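Local coordinates for protein cytochrome P450 (Zobellia galactanivorans, PDB 6G5O) that binds a haem group, protoporphyrin IX containing Fe, within the largely helical fold of the cytochrome P450 family, at residues A[52-58]-A[68-74]; A[138-142]-A[188-192]; A[242-246]-A[312-316]. One frame throughout, in Å; residues are numbered along the deposited sequence.

The three contacts illustrate how a P450 fold matches its chemistry to place. Contacts 1 and 2 are partly buried and border the haem pocket, with P72 and F73 in contact 1 and L138 in contact 2; both touch helices 79-92 and 207-220, and their nearest atoms are about 8 Å apart. Contact 1 is loop against loop, organised by a buried carboxylate and a water. Contact 2 joins two helix ends through backbone and amide hydrogen bonds. Contact 3, about 37 Å from contact 1 between centres and across the chain's centre, is buried locally although its centre is about 22 Å from that of the chain; it sets a helix against a loop, combining leucine packing with a salt bridge.

Contact 1: A[52-58]-A[68-74]; sequences AVPGRIV and TRQIPFE. With HEM (protoporphyrin IX containing Fe), chain C.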
# COMPACT_ATOMS: atom_id res chain seq x y z
N ALA A 52 -2.26 -7.03 -18.96
CA ALA A 52 -2.48 -8.44 -19.17
C ALA A 52 -3.95 -8.84 -18.91
O ALA A 52 -4.80 -8.01 -18.62
CB ALA A 52 -1.56 -9.23 -18.25
N VAL A 53 -4.24 -10.12 -19.04
CA VAL A 53 -5.48 -10.69 -18.61
C VAL A 53 -5.70 -10.30 -17.16
O VAL A 53 -4.82 -10.47 -16.32
CB VAL A 53 -5.49 -12.24 -18.83
CG1 VAL A 53 -6.55 -12.94 -17.99
CG2 VAL A 53 -5.72 -12.53 -20.31
N PRO A 54 -6.89 -9.75 -16.85
CA PRO A 54 -7.11 -9.22 -15.52
C PRO A 54 -6.78 -10.21 -14.45
O PRO A 54 -7.16 -11.36 -14.56
CB PRO A 54 -8.60 -8.89 -15.52
CG PRO A 54 -8.85 -8.50 -16.96
CD PRO A 54 -8.02 -9.45 -17.76
N GLY A 55 -6.05 -9.77 -13.43
CA GLY A 55 -5.65 -10.63 -12.32
C GLY A 55 -4.27 -11.24 -12.46
O GLY A 55 -3.67 -11.70 -11.48
N ARG A 56 -3.75 -11.24 -13.66
CA ARG A 56 -2.53 -11.99 -13.90
C ARG A 56 -1.27 -11.40 -13.26
O ARG A 56 -0.41 -12.15 -12.81
CB ARG A 56 -2.28 -12.20 -15.38
CG ARG A 56 -1.56 -13.52 -15.61
CD ARG A 56 -1.21 -13.76 -17.07
NE ARG A 56 -0.11 -14.73 -17.11
CZ ARG A 56 0.76 -14.88 -18.10
NH1 ARG A 56 0.69 -14.16 -19.23
NH2 ARG A 56 1.70 -15.81 -17.97
N ILE A 57 -1.15 -10.07 -13.24
CA ILE A 57 0.07 -9.45 -12.73
C ILE A 57 0.14 -9.44 -11.19
O ILE A 57 1.15 -9.08 -10.64
CB ILE A 57 0.32 -8.03 -13.26
CG1 ILE A 57 -0.70 -7.02 -12.71
CG2 ILE A 57 0.36 -8.03 -14.78
CD1 ILE A 57 -0.71 -5.67 -13.43
N VAL A 58 -0.92 -9.85 -10.51
CA VAL A 58 -0.88 -9.90 -9.05
C VAL A 58 -0.25 -11.23 -8.62
O VAL A 58 -0.20 -12.21 -9.41
CB VAL A 58 -2.29 -9.76 -8.43
CG1 VAL A 58 -2.23 -9.60 -6.91
CG2 VAL A 58 -3.00 -8.56 -9.05
N THR A 68 -12.90 -8.35 -14.26
CA THR A 68 -12.85 -6.91 -14.53
C THR A 68 -11.43 -6.29 -14.46
O THR A 68 -10.72 -6.40 -13.44
CB THR A 68 -13.73 -6.17 -13.51
OG1 THR A 68 -15.04 -6.76 -13.51
CG2 THR A 68 -13.81 -4.67 -13.80
N ARG A 69 -11.05 -5.62 -15.54
CA ARG A 69 -9.74 -4.98 -15.69
C ARG A 69 -9.64 -3.78 -14.75
O ARG A 69 -10.49 -2.89 -14.77
CB ARG A 69 -9.54 -4.52 -17.13
CG ARG A 69 -8.25 -3.74 -17.36
CD ARG A 69 -8.03 -3.46 -18.85
NE ARG A 69 -8.00 -4.72 -19.62
CZ ARG A 69 -6.99 -5.61 -19.65
NH1 ARG A 69 -5.85 -5.42 -18.99
NH2 ARG A 69 -7.13 -6.72 -20.36
N GLN A 70 -8.60 -3.75 -13.93
CA GLN A 70 -8.43 -2.64 -13.00
C GLN A 70 -7.76 -1.46 -13.68
O GLN A 70 -6.95 -1.64 -14.61
CB GLN A 70 -7.70 -3.10 -11.75
CG GLN A 70 -8.61 -4.01 -10.97
CD GLN A 70 -8.08 -4.49 -9.65
OE1 GLN A 70 -6.97 -4.13 -9.22
NE2 GLN A 70 -8.89 -5.31 -8.97
N ILE A 71 -8.16 -0.26 -13.27
CA ILE A 71 -7.78 0.98 -13.95
C ILE A 71 -7.29 2.04 -12.93
O ILE A 71 -8.03 2.33 -11.99
CB ILE A 71 -8.97 1.52 -14.76
CG1 ILE A 71 -9.34 0.48 -15.84
CG2 ILE A 71 -8.64 2.86 -15.42
CD1 ILE A 71 -10.54 0.83 -16.69
N PRO A 72 -6.08 2.60 -13.10
CA PRO A 72 -5.20 2.41 -14.27
C PRO A 72 -4.20 1.24 -14.19
O PRO A 72 -3.39 1.06 -15.10
CB PRO A 72 -4.36 3.71 -14.29
CG PRO A 72 -4.91 4.59 -13.25
CD PRO A 72 -5.57 3.69 -12.25
N PHE A 73 -4.27 0.49 -13.11
CA PHE A 73 -3.35 -0.58 -12.76
C PHE A 73 -3.00 -1.59 -13.85
O PHE A 73 -1.82 -1.99 -13.98
CB PHE A 73 -3.96 -1.30 -11.59
CG PHE A 73 -3.16 -2.41 -11.05
CD1 PHE A 73 -1.83 -2.23 -10.70
CD2 PHE A 73 -3.78 -3.64 -10.78
CE1 PHE A 73 -1.12 -3.28 -10.17
CE2 PHE A 73 -3.07 -4.69 -10.23
CZ PHE A 73 -1.73 -4.49 -9.93
N GLU A 74 -4.01 -2.01 -14.63
CA GLU A 74 -3.85 -3.09 -15.61
C GLU A 74 -3.95 -2.51 -16.99
O GLU A 74 -4.58 -3.10 -17.87
CB GLU A 74 -4.89 -4.22 -15.36
CG GLU A 74 -4.43 -5.16 -14.25
CD GLU A 74 -5.46 -6.12 -13.65
OE1 GLU A 74 -6.69 -5.84 -13.66
OE2 GLU A 74 -5.00 -7.17 -13.10
CHA HEM C . -0.05 1.44 -7.07
CHB HEM C . 2.09 0.68 -2.81
CHC HEM C . -1.62 2.74 -0.54
CHD HEM C . -4.01 2.93 -4.69
C1A HEM C . 0.86 1.08 -6.11
C2A HEM C . 2.13 0.47 -6.36
C3A HEM C . 2.70 0.28 -5.18
C4A HEM C . 1.83 0.73 -4.16
CMA HEM C . 4.06 -0.31 -5.00
CAA HEM C . 2.78 0.14 -7.70
CBA HEM C . 2.13 -1.10 -8.29
CGA HEM C . 2.69 -1.41 -9.67
O1A HEM C . 2.01 -2.08 -10.44
O2A HEM C . 3.79 -0.99 -10.07
C1B HEM C . 1.26 1.17 -1.83
C2B HEM C . 1.67 1.26 -0.48
C3B HEM C . 0.62 1.82 0.20
C4B HEM C . -0.43 2.09 -0.84
CMB HEM C . 2.97 0.76 0.08
CAB HEM C . 0.42 2.22 1.59
CBB HEM C . 1.36 2.27 2.51
C1C HEM C . -2.61 2.98 -1.46
C2C HEM C . -3.89 3.44 -1.16
C3C HEM C . -4.60 3.44 -2.33
C4C HEM C . -3.71 3.01 -3.34
CMC HEM C . -4.41 3.86 0.18
CAC HEM C . -5.99 3.88 -2.56
CBC HEM C . -6.86 4.33 -1.66
C1D HEM C . -3.07 2.59 -5.67
C2D HEM C . -3.40 2.64 -7.11
C3D HEM C . -2.31 2.25 -7.79
C4D HEM C . -1.32 1.90 -6.75
CMD HEM C . -4.70 3.11 -7.66
CAD HEM C . -2.16 2.15 -9.29
CBD HEM C . -1.47 3.34 -9.98
CGD HEM C . -1.45 3.16 -11.51
O1D HEM C . -1.70 2.02 -12.03
O2D HEM C . -1.18 4.12 -12.30
NA HEM C . 0.67 1.19 -4.74
NB HEM C . 0.03 1.66 -1.99
NC HEM C . -2.50 2.69 -2.77
ND HEM C . -1.83 2.15 -5.53
FE HEM C . -0.92 1.92 -3.86
O HOH W 1 -3.17 -8.35 -14.96
O HOH W 2 -1.52 -0.22 -3.54
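I57 lays its CD1 over one face of the F73 ring, a CH-pi contact 4.1 Å from the ring centroid, while V58 CG2 meets the ring edge at F73 CE2, 4.0 Å away. Beside this apolar patch lies a polar network built on E74, an example of one carboxylate organising two irregular segments of one loop. Its OE2 accepts the backbone N of G55 at 2.8 Å and, at 2.9 Å, a hydrogen bond from water 1, which also donates to V53 O (3.0 Å) and accepts from I57 N (3.2 Å). Its OE1 takes Q70 N, likewise at 2.8 Å, so a single side chain ties both segments together; R66 balances the charge through a salt bridge. The G55 amide is presented by a type II turn from V53 to R56, whose positive phi at G55 would jam a CB against the preceding carbonyl. R69 completes the closure: its NH1 donates to A52 O (2.8 Å) and to E74 O (2.9 Å), with P54 CG over one face of the guanidinium. The I71-P72 peptide is cis, and just after it the backbone meets the haem: P72 C is 3.4 Å and F73 CA 3.2 Å from HEM O1D. This is the connection that P450s call the B-C loop, here without helix in either segment. It runs between strand 48-49 and helix 79-92: A52, R56 and F73 touch strand 270-274, T68 and Q70 rest on helix 207-220, and I71 and P72 meet helix 79-92.

Contact 2: A[138-142]-A[188-192]; sequences LLNTP and GDDMY
A Schellman motif ends helix 122-139 where helix 191-196 begins, the E and H helices of the P450 fold, so that one helix's C-terminus hands its last carbonyl to the other's N-terminus. N140 is the C-prime residue, with phi/psi 57/46; its N bonds to the carbonyl three residues back and T141 N to the one five back. Across the junction the CA atoms of N140 and D190 are 4.8 Å apart, those of L139 and M191 5.1 Å. M191 N donates to L139 O at 2.9 Å, and D190 CA lies 3.4 Å from the same oxygen.

Side-chain conformations set the rest. D190 is the N-cap (phi/psi -79/167); chi1 p, with chi2 near 0°, brings its OD1 to a backbone N just past the segment and to S193 OG. M191 is t throughout; its CB points toward the other segment, and its side chain touches W90 and F91 of helix 79-92 and M214 of helix 207-220. L139, chi1 -93° and chi2 p, sets CD1 3.8 Å from M191 SD, and its neighbour L138 touches the haem. Y192 (chi1 m) turns onto helix 169-185. N140, chi1 t and chi2 31°, extends so that its ND2 donates to D189 O at 2.9 Å.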
# COMPACT_ATOMS: atom_id res chain seq x y z
N LEU A 138 -11.49 10.13 1.46
CA LEU A 138 -11.00 9.99 0.09
C LEU A 138 -12.17 9.78 -0.89
O LEU A 138 -12.20 10.38 -1.96
CB LEU A 138 -10.01 8.83 -0.05
CG LEU A 138 -9.27 8.71 -1.38
CD1 LEU A 138 -8.24 9.82 -1.59
CD2 LEU A 138 -8.62 7.35 -1.52
N LEU A 139 -13.11 8.93 -0.48
CA LEU A 139 -14.26 8.61 -1.28
C LEU A 139 -15.38 9.66 -1.20
O LEU A 139 -16.25 9.69 -2.08
CB LEU A 139 -14.78 7.24 -0.90
CG LEU A 139 -14.30 6.03 -1.67
CD1 LEU A 139 -12.81 6.07 -1.79
CD2 LEU A 139 -14.78 4.77 -0.97
N ASN A 140 -15.34 10.50 -0.16
CA ASN A 140 -16.36 11.53 0.09
C ASN A 140 -17.75 10.89 0.22
O ASN A 140 -18.72 11.34 -0.41
CB ASN A 140 -16.34 12.61 -1.00
CG ASN A 140 -17.16 13.84 -0.63
OD1 ASN A 140 -17.29 14.18 0.54
ND2 ASN A 140 -17.73 14.50 -1.62
N THR A 141 -17.80 9.80 0.99
CA THR A 141 -19.02 9.15 1.42
C THR A 141 -19.36 9.57 2.87
O THR A 141 -18.51 10.09 3.61
CB THR A 141 -18.89 7.60 1.44
OG1 THR A 141 -17.90 7.21 2.40
CG2 THR A 141 -18.52 7.05 0.13
N PRO A 142 -20.60 9.32 3.28
CA PRO A 142 -20.90 9.53 4.70
C PRO A 142 -19.97 8.71 5.64
O PRO A 142 -19.61 7.56 5.36
CB PRO A 142 -22.36 9.05 4.84
CG PRO A 142 -22.93 9.15 3.43
CD PRO A 142 -21.79 8.91 2.48
N GLY A 188 -24.45 12.24 -6.83
CA GLY A 188 -24.01 13.22 -5.82
C GLY A 188 -22.55 13.63 -5.95
O GLY A 188 -22.08 13.93 -7.04
N ASP A 189 -21.83 13.63 -4.83
CA ASP A 189 -20.49 14.21 -4.72
C ASP A 189 -19.41 13.18 -4.42
O ASP A 189 -18.24 13.54 -4.31
CB ASP A 189 -20.48 15.23 -3.56
CG ASP A 189 -21.01 16.58 -3.98
OD1 ASP A 189 -21.77 16.68 -4.98
OD2 ASP A 189 -20.64 17.57 -3.30
N ASP A 190 -19.81 11.92 -4.25
CA ASP A 190 -18.91 10.84 -3.88
C ASP A 190 -18.11 10.37 -5.10
O ASP A 190 -18.43 10.75 -6.22
CB ASP A 190 -19.70 9.69 -3.21
CG ASP A 190 -20.66 8.95 -4.17
OD1 ASP A 190 -20.78 9.31 -5.37
OD2 ASP A 190 -21.26 7.96 -3.71
N MET A 191 -17.06 9.59 -4.87
CA MET A 191 -16.14 9.23 -5.93
C MET A 191 -16.84 8.50 -7.12
O MET A 191 -16.48 8.72 -8.29
CB MET A 191 -15.01 8.35 -5.37
CG MET A 191 -13.80 8.17 -6.27
SD MET A 191 -12.58 7.09 -5.46
CE MET A 191 -11.35 6.92 -6.76
N TYR A 192 -17.79 7.64 -6.80
CA TYR A 192 -18.60 6.92 -7.81
C TYR A 192 -19.25 7.88 -8.79
O TYR A 192 -19.14 7.74 -10.02
CB TYR A 192 -19.69 6.14 -7.12
CG TYR A 192 -19.20 5.14 -6.09
CD1 TYR A 192 -18.73 3.89 -6.47
CD2 TYR A 192 -19.24 5.44 -4.73
CE1 TYR A 192 -18.30 2.99 -5.55
CE2 TYR A 192 -18.81 4.54 -3.77
CZ TYR A 192 -18.34 3.33 -4.18
OH TYR A 192 -17.94 2.42 -3.24

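Contact 3: A[242-246]-A[312-316]; sequences ALERL and VLDRK
Helix 240-248, the J helix of P450 nomenclature, is regular over 242-246 (L246 N to A242 O 3.0 Å; L246 chi1 m, chi2 t) and faces a type I turn from V312 to R315, closed by R315 N to V312 O at 3.0 Å. V312 points its CB away from the helix. L313 (phi/psi -59/-31, chi1 t, chi2 p) points toward it, L313 CA 7.3 Å from A242 CA; its CD2 sits 3.8 Å from A242 CB, 4.2 Å from R245 CB and 4.4 Å from L246 CG. D314 (phi/psi -113/25, chi1 p) offers OD2 near the guanidinium plane of R245 (chi1 m, chi2 t, chi3 p): R245 NH2 donates to D314 OD2 at 3.2 Å in a salt bridge, and R245 NH1 bonds the same oxygen weakly at 3.3 Å. R315 is salt-bridged to E259, close to R262, probably the Glu-Arg-Arg triad of P450s. R245's guanidinium is shared by two carboxylates, D314 and E249, beside an apolar contact made by L313.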
# COMPACT_ATOMS: atom_id res chain seq x y z
N ALA A 242 13.13 7.54 19.28
CA ALA A 242 12.43 7.99 18.07
C ALA A 242 11.18 8.77 18.41
O ALA A 242 10.89 9.81 17.80
CB ALA A 242 12.05 6.81 17.17
N LEU A 243 10.43 8.26 19.37
CA LEU A 243 9.21 8.90 19.79
C LEU A 243 9.50 10.34 20.28
O LEU A 243 8.80 11.30 19.89
CB LEU A 243 8.49 8.05 20.86
CG LEU A 243 7.17 8.64 21.40
CD1 LEU A 243 6.13 8.67 20.28
CD2 LEU A 243 6.67 7.83 22.60
N GLU A 244 10.55 10.48 21.10
CA GLU A 244 10.98 11.80 21.63
C GLU A 244 11.49 12.71 20.49
O GLU A 244 11.16 13.89 20.44
CB GLU A 244 12.05 11.62 22.76
CG GLU A 244 12.10 12.74 23.80
N ARG A 245 12.28 12.17 19.56
CA ARG A 245 12.72 12.97 18.41
C ARG A 245 11.56 13.56 17.61
O ARG A 245 11.60 14.75 17.25
CB ARG A 245 13.64 12.18 17.48
CG ARG A 245 15.07 12.08 17.97
CD ARG A 245 16.00 11.75 16.81
NE ARG A 245 16.17 12.91 15.94
CZ ARG A 245 16.74 12.88 14.72
NH1 ARG A 245 17.15 11.74 14.20
NH2 ARG A 245 16.85 14.00 13.99
N LEU A 246 10.50 12.77 17.39
CA LEU A 246 9.31 13.28 16.67
C LEU A 246 8.54 14.32 17.48
O LEU A 246 7.97 15.27 16.91
CB LEU A 246 8.37 12.15 16.32
CG LEU A 246 8.88 11.19 15.26
CD1 LEU A 246 8.09 9.90 15.36
CD2 LEU A 246 8.80 11.78 13.86
N VAL A 312 16.57 4.82 9.69
CA VAL A 312 17.23 6.10 9.92
C VAL A 312 16.15 7.17 9.79
O VAL A 312 15.75 7.57 8.67
CB VAL A 312 18.35 6.37 8.88
CG1 VAL A 312 18.94 7.78 9.06
CG2 VAL A 312 19.43 5.32 8.96
N LEU A 313 15.72 7.66 10.95
CA LEU A 313 14.49 8.41 11.08
C LEU A 313 14.43 9.68 10.24
O LEU A 313 13.35 10.08 9.82
CB LEU A 313 14.27 8.76 12.56
CG LEU A 313 12.84 9.06 12.99
CD1 LEU A 313 11.93 7.87 12.72
CD2 LEU A 313 12.78 9.35 14.48
N ASP A 314 15.56 10.30 10.01
CA ASP A 314 15.59 11.57 9.27
C ASP A 314 16.29 11.44 7.91
O ASP A 314 16.79 12.41 7.38
CB ASP A 314 16.27 12.65 10.14
CG ASP A 314 17.73 12.26 10.58
OD1 ASP A 314 18.26 11.20 10.14
OD2 ASP A 314 18.34 12.99 11.40
N ARG A 315 16.31 10.24 7.34
CA ARG A 315 17.07 10.01 6.11
C ARG A 315 16.65 11.02 5.03
O ARG A 315 15.48 11.06 4.66
CB ARG A 315 16.81 8.57 5.61
CG ARG A 315 17.65 8.10 4.45
CD ARG A 315 17.19 6.73 3.91
NE ARG A 315 17.35 5.63 4.89
CZ ARG A 315 18.44 4.90 5.06
NH1 ARG A 315 19.53 5.13 4.36
NH2 ARG A 315 18.45 3.93 5.97
N LYS A 316 17.58 11.84 4.54
CA LYS A 316 17.33 12.78 3.43
C LYS A 316 17.46 12.11 2.07
O LYS A 316 16.69 12.39 1.12
CB LYS A 316 18.28 14.00 3.45
CG LYS A 316 18.21 14.81 4.74
CD LYS A 316 19.10 16.04 4.76
CE LYS A 316 18.51 17.18 3.95
NZ LYS A 316 19.20 18.48 4.20